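Local coordinates for conserved hypothetical secreted protein (Helicobacter pylori, PDB 4RNZ) that probably cleaves peptidoglycan as a zinc-dependent M23B metallopeptidase and helps determine the shape of the bacterial cell, at residues Ile62-Gln67 / Ser308-Pro313; Gln103-Ala108 / Gln117-Tyr122. All coordinates share one frame; numbering follows the deposited sequence.

Contact 1: Ile62-Gln67 / Ser308-Pro313; sequences ISQDLQ and SRPINP
Gln64 lays its amide against the carbon chain of Arg309, yet its OE1 is buried by this contact with no hydrogen-bonding partner in the model. That oxygen sits against carbon instead, 3.4 Å from CD of Pro310. The other arm of the amide, NE2, rests 3.5 Å from CD of Arg309, and the amide carbon CD lies 3.6 Å from CG of the same arginine. The two side chains cross at about a right angle; the amide meets only methylenes, and the guanidinium, its plane tilted 72° from the amide, takes no part. Gln64 gets there by folding: its chain bends sharply at chi2 (-88°). Beside it, CB of Ser63 meets CG of Pro310 at 4.2 Å. Ser63 OG accepts from the backbone N of Asp65 (3.2 Å) in an ST turn and is also hydrogen-bonded to OH of Tyr220. Tyr220, next in the chain to the zinc ligand His219, packs on Pro310 too, seating the N-terminal turn on the peptidase region close to its metal site. Contact 1 thus joins the hairpin turn between strands 55-61 and 66-73 to strand 309-311, which pairs antiparallel with 299-306, while Arg309 NH1 bonds to Pro154 O of strand 153-163, bringing a third sheet up to the contact.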
loop_
_atom_site.group_PDB
_atom_site.type_symbol
_atom_site.label_atom_id
_atom_site.label_comp_id
_atom_site.label_asym_id
_atom_site.label_seq_id
_atom_site.Cartn_x
_atom_site.Cartn_y
_atom_site.Cartn_z
ATOM N N ILE A 62 -0.065 0.664 -12.059
ATOM C CA ILE A 62 -0.861 1.607 -11.282
ATOM C C ILE A 62 -1.218 1.074 -9.891
ATOM O O ILE A 62 -1.713 1.826 -9.078
ATOM C CB ILE A 62 -2.120 2.112 -12.013
ATOM C CG1 ILE A 62 -2.983 0.983 -12.534
ATOM C CG2 ILE A 62 -1.747 3.018 -13.188
ATOM C CD1 ILE A 62 -4.198 1.507 -13.269
ATOM N N SER A 63 -1.007 -0.217 -9.641
ATOM C CA SER A 63 -1.143 -0.788 -8.302
ATOM C C SER A 63 -0.227 -1.999 -8.267
ATOM O O SER A 63 0.562 -2.205 -9.195
ATOM C CB SER A 63 -2.591 -1.200 -8.019
ATOM O OG SER A 63 -2.985 -2.343 -8.778
ATOM N N GLN A 64 -0.330 -2.807 -7.222
ATOM C CA GLN A 64 0.474 -4.022 -7.135
ATOM C C GLN A 64 -0.026 -5.113 -8.081
ATOM O O GLN A 64 0.697 -6.064 -8.376
ATOM C CB GLN A 64 0.517 -4.564 -5.703
ATOM C CG GLN A 64 -0.790 -5.189 -5.239
ATOM C CD GLN A 64 -1.746 -4.186 -4.611
ATOM O OE1 GLN A 64 -1.769 -2.999 -4.966
ATOM N NE2 GLN A 64 -2.550 -4.663 -3.679
ATOM N N ASP A 65 -1.258 -5.008 -8.560
ATOM C CA ASP A 65 -1.715 -6.014 -9.504
ATOM C C ASP A 65 -2.414 -5.510 -10.751
ATOM O O ASP A 65 -2.958 -6.316 -11.494
ATOM C CB ASP A 65 -2.545 -7.070 -8.801
ATOM C CG ASP A 65 -3.720 -6.496 -8.114
ATOM O OD1 ASP A 65 -4.347 -5.605 -8.703
ATOM O OD2 ASP A 65 -3.997 -6.936 -6.979
ATOM N N LEU A 66 -2.351 -4.207 -11.008
ATOM C CA LEU A 66 -2.920 -3.632 -12.227
ATOM C C LEU A 66 -1.927 -2.690 -12.897
ATOM O O LEU A 66 -1.201 -1.921 -12.228
ATOM C CB LEU A 66 -4.199 -2.855 -11.906
ATOM C CG LEU A 66 -5.076 -2.490 -13.098
ATOM C CD1 LEU A 66 -5.776 -3.720 -13.659
ATOM C CD2 LEU A 66 -6.108 -1.440 -12.676
ATOM N N GLN A 67 -1.902 -2.738 -14.226
ATOM C CA GLN A 67 -0.994 -1.901 -15.001
ATOM C C GLN A 67 -1.641 -1.363 -16.262
ATOM O O GLN A 67 -2.555 -1.945 -16.814
ATOM C CB GLN A 67 0.299 -2.658 -15.386
ATOM C CG GLN A 67 0.133 -3.829 -16.346
ATOM C CD GLN A 67 1.372 -4.738 -16.425
ATOM O OE1 GLN A 67 2.510 -4.286 -16.347
ATOM N NE2 GLN A 67 1.137 -6.027 -16.591
ATOM N N SER A 308 1.745 1.456 0.324
ATOM C CA SER A 308 1.703 1.721 -1.111
ATOM C C SER A 308 0.539 1.055 -1.848
ATOM O O SER A 308 0.278 1.383 -3.005
ATOM C CB SER A 308 3.064 1.385 -1.770
ATOM O OG SER A 308 3.071 0.004 -2.149
ATOM N N ARG A 309 -0.184 0.147 -1.199
ATOM C CA ARG A 309 -1.251 -0.590 -1.840
ATOM C C ARG A 309 -2.630 -0.011 -1.488
ATOM O O ARG A 309 -2.913 0.244 -0.337
ATOM C CB ARG A 309 -1.193 -2.042 -1.422
ATOM C CG ARG A 309 0.080 -2.744 -1.911
ATOM C CD ARG A 309 0.135 -4.175 -1.420
ATOM N NE ARG A 309 0.438 -4.243 0.003
ATOM C CZ ARG A 309 1.657 -4.397 0.535
ATOM N NH1 ARG A 309 2.755 -4.510 -0.216
ATOM N NH2 ARG A 309 1.780 -4.452 1.856
ATOM N N PRO A 310 -3.483 0.205 -2.495
ATOM C CA PRO A 310 -4.829 0.708 -2.213
ATOM C C PRO A 310 -5.592 -0.277 -1.348
ATOM O O PRO A 310 -5.476 -1.490 -1.524
ATOM C CB PRO A 310 -5.483 0.826 -3.612
ATOM C CG PRO A 310 -4.569 0.161 -4.585
ATOM C CD PRO A 310 -3.251 -0.085 -3.921
ATOM N N ILE A 311 -6.366 0.257 -0.411
ATOM C CA ILE A 311 -7.131 -0.525 0.526
ATOM C C ILE A 311 -8.497 0.166 0.683
ATOM O O ILE A 311 -8.604 1.396 0.537
ATOM C CB ILE A 311 -6.343 -0.674 1.859
ATOM C CG1 ILE A 311 -7.018 -1.691 2.788
ATOM C CG2 ILE A 311 -6.175 0.674 2.550
ATOM C CD1 ILE A 311 -6.164 -2.166 3.962
ATOM N N ASN A 312 -9.540 -0.628 0.896
ATOM C CA ASN A 312 -10.888 -0.089 1.041
ATOM C C ASN A 312 -10.975 0.855 2.251
ATOM O O ASN A 312 -10.788 0.422 3.397
ATOM C CB ASN A 312 -11.926 -1.212 1.182
ATOM C CG ASN A 312 -13.344 -0.678 1.249
ATOM O OD1 ASN A 312 -13.596 0.521 1.105
ATOM N ND2 ASN A 312 -14.279 -1.562 1.481
ATOM N N PRO A 313 -11.242 2.154 2.004
ATOM C CA PRO A 313 -11.247 3.122 3.111
ATOM C C PRO A 313 -12.321 2.778 4.150
ATOM O O PRO A 313 -12.114 2.988 5.346
ATOM C CB PRO A 313 -11.557 4.445 2.418
ATOM C CG PRO A 313 -11.073 4.248 1.025
ATOM C CD PRO A 313 -11.450 2.821 0.713
#

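Contact 2: Gln103-Ala108 / Gln117-Tyr122; sequences QDIIKA and QLMNAY
Of Gln103-Ala108, Ile105 alone touches segment 117-122, meeting Leu118 and Met119, a compact example of how one well-placed side chain can join two helical turns. Gln103 and Asp104 lie in regular helix, and the carboxylate of Asp104 turns back to the residues just ahead of helix 101-109, bonding to Thr99 OG1 and Gln98 N. Ile105 then points at the second helix. Its CG1 lies opposite the carbonyl carbon (chi1 -70°) and its chain runs on nearly extended, which sends CD1 outward to CD2 of Leu118 at 3.6 Å. The same methyl meets CE of Met119 tip to tip at 4.1 Å; Met119 reaches it by bending at both chi2 and chi3 (88°), which brings its end closer than its base. The next residue, Ile106, packs on Pro112 and Ala115 of helix 112-121. The contact so joins the successive helices 101-109 and 112-121, a pair linked by a short turn in the Csd3 second domain, whose second helix packs on strand 153-163 through Leu118 on Ala159. With three methyl ends and no polar group between the segments, the chemistry implies cohesion by dispersion and the burial of apolar surface, without directional bonds.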
loop_
_atom_site.group_PDB
_atom_site.type_symbol
_atom_site.label_atom_id
_atom_site.label_comp_id
_atom_site.label_asym_id
_atom_site.label_seq_id
_atom_site.Cartn_x
_atom_site.Cartn_y
_atom_site.Cartn_z
ATOM N N GLN A 103 18.135 -0.822 12.686
ATOM C CA GLN A 103 19.458 -1.067 12.124
ATOM C C GLN A 103 19.691 -2.564 11.862
ATOM O O GLN A 103 20.216 -2.960 10.818
ATOM C CB GLN A 103 20.530 -0.500 13.058
ATOM C CG GLN A 103 21.930 -0.849 12.613
ATOM C CD GLN A 103 23.024 -0.146 13.390
ATOM O OE1 GLN A 103 22.785 0.606 14.335
ATOM N NE2 GLN A 103 24.247 -0.395 12.979
ATOM N N ASP A 104 19.295 -3.388 12.816
ATOM C CA ASP A 104 19.434 -4.821 12.680
ATOM C C ASP A 104 18.640 -5.398 11.503
ATOM O O ASP A 104 19.159 -6.234 10.757
ATOM C CB ASP A 104 19.071 -5.511 13.981
ATOM C CG ASP A 104 20.116 -5.279 15.072
ATOM O OD1 ASP A 104 21.247 -4.835 14.771
ATOM O OD2 ASP A 104 19.788 -5.511 16.248
ATOM N N ILE A 105 17.400 -4.952 11.316
ATOM C CA ILE A 105 16.618 -5.414 10.163
ATOM C C ILE A 105 17.326 -5.041 8.873
ATOM O O ILE A 105 17.404 -5.848 7.935
ATOM C CB ILE A 105 15.192 -4.837 10.173
ATOM C CG1 ILE A 105 14.406 -5.485 11.311
ATOM C CG2 ILE A 105 14.470 -5.105 8.852
ATOM C CD1 ILE A 105 13.234 -4.673 11.786
ATOM N N ILE A 106 17.857 -3.824 8.815
ATOM C CA ILE A 106 18.585 -3.406 7.603
ATOM C C ILE A 106 19.830 -4.274 7.404
ATOM O O ILE A 106 20.133 -4.699 6.286
ATOM C CB ILE A 106 18.975 -1.928 7.648
ATOM C CG1 ILE A 106 17.724 -1.042 7.742
ATOM C CG2 ILE A 106 19.808 -1.543 6.426
ATOM C CD1 ILE A 106 16.811 -1.117 6.554
ATOM N N LYS A 107 20.544 -4.553 8.487
ATOM C CA LYS A 107 21.722 -5.406 8.370
ATOM C C LYS A 107 21.370 -6.743 7.738
ATOM O O LYS A 107 22.084 -7.207 6.854
ATOM C CB LYS A 107 22.396 -5.649 9.716
ATOM C CG LYS A 107 23.720 -6.390 9.552
ATOM C CD LYS A 107 24.211 -7.045 10.831
ATOM C CE LYS A 107 25.568 -7.696 10.575
ATOM N NZ LYS A 107 26.023 -8.546 11.713
ATOM N N ALA A 108 20.258 -7.345 8.173
ATOM C CA ALA A 108 19.868 -8.688 7.720
ATOM C C ALA A 108 19.156 -8.755 6.375
ATOM O O ALA A 108 19.163 -9.813 5.727
ATOM C CB ALA A 108 19.004 -9.349 8.778
ATOM N N GLN A 117 7.794 -0.904 7.754
ATOM C CA GLN A 117 6.555 -1.632 8.009
ATOM C C GLN A 117 6.521 -2.202 9.422
ATOM O O GLN A 117 5.500 -2.115 10.098
ATOM C CB GLN A 117 6.358 -2.781 7.039
ATOM C CG GLN A 117 6.002 -2.327 5.662
ATOM C CD GLN A 117 5.642 -3.453 4.709
ATOM O OE1 GLN A 117 5.420 -4.588 5.094
ATOM N NE2 GLN A 117 5.546 -3.112 3.459
ATOM N N LEU A 118 7.635 -2.754 9.884
ATOM C CA LEU A 118 7.678 -3.264 11.271
ATOM C C LEU A 118 7.533 -2.166 12.324
ATOM O O LEU A 118 6.796 -2.342 13.281
ATOM C CB LEU A 118 8.946 -4.076 11.542
ATOM C CG LEU A 118 8.787 -4.853 12.860
ATOM C CD1 LEU A 118 8.034 -6.154 12.663
ATOM C CD2 LEU A 118 10.121 -5.104 13.490
ATOM N N MET A 119 8.252 -1.059 12.158
ATOM C CA MET A 119 8.174 0.054 13.089
ATOM C C MET A 119 6.718 0.515 13.159
ATOM O O MET A 119 6.164 0.697 14.239
ATOM C CB MET A 119 9.043 1.228 12.645
ATOM C CG MET A 119 10.542 0.981 12.493
ATOM S SD MET A 119 11.390 0.178 13.877
ATOM C CE MET A 119 11.167 -1.530 13.441
ATOM N N ASN A 120 6.096 0.659 11.997
ATOM C CA ASN A 120 4.718 1.106 11.920
ATOM C C ASN A 120 3.722 0.123 12.533
ATOM O O ASN A 120 2.785 0.541 13.195
ATOM C CB ASN A 120 4.343 1.467 10.469
ATOM C CG ASN A 120 4.858 2.834 10.061
ATOM O OD1 ASN A 120 4.814 3.781 10.845
ATOM N ND2 ASN A 120 5.329 2.959 8.810
ATOM N N ALA A 121 3.929 -1.167 12.314
ATOM C CA ALA A 121 3.066 -2.205 12.837
ATOM C C ALA A 121 3.094 -2.241 14.356
ATOM O O ALA A 121 2.111 -2.589 14.977
ATOM C CB ALA A 121 3.474 -3.567 12.299
ATOM N N TYR A 122 4.241 -1.912 14.933
ATOM C CA TYR A 122 4.410 -1.918 16.385
ATOM C C TYR A 122 4.443 -0.496 16.966
ATOM O O TYR A 122 4.949 -0.284 18.074
ATOM C CB TYR A 122 5.685 -2.689 16.736
ATOM C CG TYR A 122 5.496 -4.181 16.714
ATOM C CD1 TYR A 122 4.985 -4.855 17.822
ATOM C CD2 TYR A 122 5.808 -4.927 15.593
ATOM C CE1 TYR A 122 4.778 -6.222 17.810
ATOM C CE2 TYR A 122 5.628 -6.296 15.578
ATOM C CZ TYR A 122 5.108 -6.947 16.681
ATOM O OH TYR A 122 4.931 -8.315 16.666
#

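Contact 2 is nested along the chain inside the loop that contact 1 closes: 240 residues lie between the segments of contact 1, eight between those of contact 2. Their centres are 23 Å apart and their nearest atoms about 4 Å, without touching. Strand 153-163 connects them: Pro154 O accepts from Arg309 NH1 of contact 1 and from Gln117 NE2 of contact 2. The zinc ion is bound by Glu34 with His219, Asp223 and His301, so contact 1 joins the same two regions, N-terminal and M23, that the metal joins. The side chain of Pro310 is about 11 Å from the zinc ion and about 8 Å from the side chain of His301; contact 2 lies away from the annotated sites.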